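Local atomic coordinates of pirin-like protein YhaK (Escherichia coli, PDB entry 2VEC), a protein that belongs to the pirin family of bicupins, lacks quercetin 2,3-dioxygenase activity, and is a monomeric cytoplasmic protein with a redox-sensitive cysteine. Residues Val65-Val70 and Leu135-Leu140. Residues are numbered along the deposited sequence; the frame is centred on the assembly and turned at random.
Sequences VLNQEV and LTRMQL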
ATOM      1  N   VAL A  65      -2.658  -4.078   8.295  1.00 20.57           N
ATOM      2  CA  VAL A  65      -3.295  -4.966   7.327  1.00 21.32           C
ATOM      3  C   VAL A  65      -2.699  -4.592   5.985  1.00 21.40           C
ATOM      4  O   VAL A  65      -2.441  -3.410   5.745  1.00 22.49           O
ATOM      5  CB  VAL A  65      -4.803  -4.687   7.267  1.00 21.76           C
ATOM      6  CG1 VAL A  65      -5.444  -5.306   5.947  1.00 23.83           C
ATOM      7  CG2 VAL A  65      -5.481  -5.222   8.542  1.00 23.21           C
ATOM      8  N   LEU A  66      -2.455  -5.584   5.130  1.00 22.13           N
ATOM      9  CA  LEU A  66      -2.267  -5.311   3.704  1.00 22.99           C
ATOM     10  C   LEU A  66      -3.133  -6.311   2.963  1.00 24.04           C
ATOM     11  O   LEU A  66      -3.052  -7.552   3.170  1.00 24.29           O
ATOM     12  CB  LEU A  66      -0.787  -5.394   3.268  1.00 22.99           C
ATOM     13  CG  LEU A  66      -0.640  -5.044   1.753  1.00 27.58           C
ATOM     14  CD1 LEU A  66       0.606  -4.306   1.464  1.00 29.30           C
ATOM     15  CD2 LEU A  66      -0.799  -6.297   0.853  1.00 27.88           C
ATOM     16  N   ASN A  67      -4.032  -5.797   2.149  1.00 24.51           N
ATOM     17  CA  ASN A  67      -4.921  -6.714   1.455  1.00 28.23           C
ATOM     18  C   ASN A  67      -5.087  -6.387   0.001  1.00 28.74           C
ATOM     19  O   ASN A  67      -4.751  -5.279  -0.432  1.00 28.36           O
ATOM     20  CB  ASN A  67      -6.254  -6.889   2.198  1.00 31.28           C
ATOM     21  CG  ASN A  67      -7.201  -5.739   2.035  1.00 35.30           C
ATOM     22  OD1 ASN A  67      -7.678  -5.442   0.941  1.00 37.65           O
ATOM     23  ND2 ASN A  67      -7.562  -5.127   3.165  1.00 39.34           N
ATOM     24  N   GLN A  68      -5.528  -7.369  -0.760  1.00 28.52           N
ATOM     25  CA  GLN A  68      -5.945  -7.120  -2.122  1.00 30.44           C
ATOM     26  C   GLN A  68      -7.290  -7.777  -2.282  1.00 31.69           C
ATOM     27  O   GLN A  68      -7.470  -8.933  -1.902  1.00 32.57           O
ATOM     28  CB  GLN A  68      -4.962  -7.669  -3.150  1.00 29.53           C
ATOM     29  CG  GLN A  68      -5.547  -7.576  -4.585  1.00 31.19           C
ATOM     30  CD  GLN A  68      -4.505  -7.765  -5.664  1.00 34.65           C
ATOM     31  OE1 GLN A  68      -3.435  -7.124  -5.622  1.00 32.94           O
ATOM     32  NE2 GLN A  68      -4.803  -8.632  -6.646  1.00 31.38           N
ATOM     33  N   GLU A  69      -8.256  -7.020  -2.786  1.00 34.01           N
ATOM     34  CA  GLU A  69      -9.620  -7.514  -2.902  1.00 37.11           C
ATOM     35  C   GLU A  69     -10.140  -7.242  -4.291  1.00 38.41           C
ATOM     36  O   GLU A  69      -9.672  -6.317  -4.968  1.00 36.23           O
ATOM     37  CB  GLU A  69     -10.514  -6.863  -1.846  1.00 39.05           C
ATOM     38  CG  GLU A  69     -10.210  -7.373  -0.403  1.00 41.43           C
ATOM     39  CD  GLU A  69     -10.574  -8.856  -0.230  1.00 52.32           C
ATOM     40  OE1 GLU A  69     -11.746  -9.231  -0.550  1.00 58.45           O
ATOM     41  OE2 GLU A  69      -9.693  -9.646   0.200  1.00 53.48           O
ATOM     42  N   VAL A  70     -11.077  -8.082  -4.721  1.00 40.75           N
ATOM     43  CA  VAL A  70     -11.735  -7.939  -6.011  1.00 43.07           C
ATOM     44  C   VAL A  70     -13.231  -7.849  -5.734  1.00 46.37           C
ATOM     45  O   VAL A  70     -13.782  -8.747  -5.109  1.00 48.78           O
ATOM     46  CB  VAL A  70     -11.409  -9.149  -6.939  1.00 44.27           C
ATOM     47  CG1 VAL A  70     -12.187  -9.089  -8.261  1.00 45.21           C
ATOM     48  CG2 VAL A  70      -9.893  -9.252  -7.215  1.00 42.39           C
ATOM     49  N   LEU A 135     -13.751  -4.682 -10.061  1.00 49.17           N
ATOM     50  CA  LEU A 135     -12.750  -3.771  -9.404  1.00 45.38           C
ATOM     51  C   LEU A 135     -11.685  -4.508  -8.559  1.00 42.33           C
ATOM     52  O   LEU A 135     -12.020  -5.406  -7.787  1.00 43.07           O
ATOM     53  CB  LEU A 135     -13.458  -2.767  -8.480  1.00 45.57           C
ATOM     54  CG  LEU A 135     -12.696  -1.995  -7.383  1.00 43.80           C
ATOM     55  CD1 LEU A 135     -11.918  -0.775  -7.900  1.00 41.54           C
ATOM     56  CD2 LEU A 135     -13.666  -1.534  -6.305  1.00 46.02           C
ATOM     57  N   THR A 136     -10.406  -4.110  -8.677  1.00 39.16           N
ATOM     58  CA  THR A 136      -9.319  -4.703  -7.898  1.00 35.39           C
ATOM     59  C   THR A 136      -8.535  -3.598  -7.188  1.00 33.41           C
ATOM     60  O   THR A 136      -8.163  -2.603  -7.795  1.00 31.88           O
ATOM     61  CB  THR A 136      -8.308  -5.479  -8.765  1.00 35.90           C
ATOM     62  OG1 THR A 136      -8.983  -6.448  -9.572  1.00 36.33           O
ATOM     63  CG2 THR A 136      -7.243  -6.209  -7.857  1.00 34.35           C
ATOM     64  N   ARG A 137      -8.300  -3.754  -5.902  1.00 31.36           N
ATOM     65  CA  ARG A 137      -7.583  -2.709  -5.214  1.00 31.08           C
ATOM     66  C   ARG A 137      -6.800  -3.271  -4.049  1.00 30.00           C
ATOM     67  O   ARG A 137      -7.224  -4.250  -3.440  1.00 31.17           O
ATOM     68  CB  ARG A 137      -8.509  -1.590  -4.765  1.00 33.41           C
ATOM     69  CG  ARG A 137      -9.583  -1.974  -3.791  1.00 35.89           C
ATOM     70  CD  ARG A 137      -9.185  -1.554  -2.405  1.00 38.20           C
ATOM     71  NE  ARG A 137     -10.212  -2.039  -1.474  1.00 40.80           N
ATOM     72  CZ  ARG A 137     -10.089  -3.130  -0.734  1.00 38.57           C
ATOM     73  NH1 ARG A 137      -8.976  -3.849  -0.793  1.00 33.98           N
ATOM     74  NH2 ARG A 137     -11.074  -3.477   0.083  1.00 40.27           N
ATOM     75  N   MET A 138      -5.662  -2.656  -3.772  1.00 27.52           N
ATOM     76  CA  MET A 138      -4.817  -3.075  -2.657  1.00 25.37           C
ATOM     77  C   MET A 138      -5.071  -2.041  -1.570  1.00 26.04           C
ATOM     78  O   MET A 138      -5.375  -0.881  -1.868  1.00 26.65           O
ATOM     79  CB  MET A 138      -3.372  -3.095  -3.093  1.00 25.86           C
ATOM     80  CG  MET A 138      -2.380  -3.311  -1.948  1.00 23.25           C
ATOM     81  SD  MET A 138      -0.764  -3.823  -2.563  1.00 27.20           S
ATOM     82  CE  MET A 138      -1.092  -5.493  -3.171  1.00 27.01           C
ATOM     83  N   GLN A 139      -5.042  -2.482  -0.324  1.00 24.92           N
ATOM     84  CA  GLN A 139      -5.438  -1.614   0.800  1.00 25.25           C
ATOM     85  C   GLN A 139      -4.466  -1.864   1.898  1.00 24.70           C
ATOM     86  O   GLN A 139      -4.141  -3.036   2.171  1.00 24.96           O
ATOM     87  CB  GLN A 139      -6.877  -1.952   1.226  1.00 25.78           C
ATOM     88  CG  GLN A 139      -7.339  -1.174   2.455  1.00 27.19           C
ATOM     89  CD  GLN A 139      -8.767  -1.450   2.807  1.00 30.97           C
ATOM     90  OE1 GLN A 139      -9.042  -2.289   3.654  1.00 32.40           O
ATOM     91  NE2 GLN A 139      -9.693  -0.762   2.151  1.00 29.47           N
ATOM     92  N   LEU A 140      -3.956  -0.781   2.499  1.00 24.72           N
ATOM     93  CA  LEU A 140      -3.078  -0.837   3.654  1.00 24.12           C
ATOM     94  C   LEU A 140      -3.822  -0.197   4.832  1.00 23.28           C
ATOM     95  O   LEU A 140      -4.546   0.787   4.616  1.00 23.95           O
ATOM     96  CB  LEU A 140      -1.822   0.027   3.365  1.00 24.40           C
ATOM     97  CG  LEU A 140      -0.661  -0.482   2.499  1.00 29.32           C
ATOM     98  CD1 LEU A 140      -1.080  -1.005   1.132  1.00 34.45           C
ATOM     99  CD2 LEU A 140       0.363   0.657   2.332  1.00 25.90           C
TER
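N67 spends both ends of its carboxamide on the neighbouring strand. Its OD1 accepts a hydrogen bond from R137 NH1 (2.7 Å), with the donor in the carbonyl plane of the amide but the oxygen somewhat off the guanidinium plane; the N-H...O angle is only 139°, so the bond is short but far from straight. The other end, ND2, gives a longer bond to Q139 OE1 (3.2 Å), reaching it from above the plane of that carbonyl and not along a lone pair. With chi1 at 76°, the N67 amide swings back over the partner strand, between R137 and Q139. Q139 OE1 is gripped a second time by W141 NE1, and Q139 NE2 donates to N89 while lying 3.6 Å above the R137 guanidinium plane, offset toward its rim. R137 NE is salt-bridged to E126. Of the E69 side chain it is the aliphatic part that meets R137, CB being 3.5 Å from NH1; the carboxylate, turned off by the bend at chi2, makes a long, weak ion pair with R44.

Beneath these side chains run two hydrogen-bonded antiparallel pairs, N67 with Q139 and E69 with R137. N67 N to Q139 O is 2.8 Å and E69 N to R137 O is 3.0 Å, each answered by the reverse bond. Strands 63-71 and 135-143 are neighbours inside the six-stranded sheet of the N-terminal cupin. E126 belongs to strand 124-128 of the facing four-stranded sheet, so the R137 salt bridge ties the two sheets together, whereas N89 lies on strand 85-93, the other neighbour of strand 135-143.

The other face carries L66, Q68, V70, T136, M138 and L140. L66 and L140 lie side by side, CD1 to CD1 at 3.7 Å, and L250 of strand 247-254 packs on M138 and L140. Q68 NE2 passes T136 CG2 on its way to the carbonyls of W40 and A43, while T136 OG1 bonds L41 O.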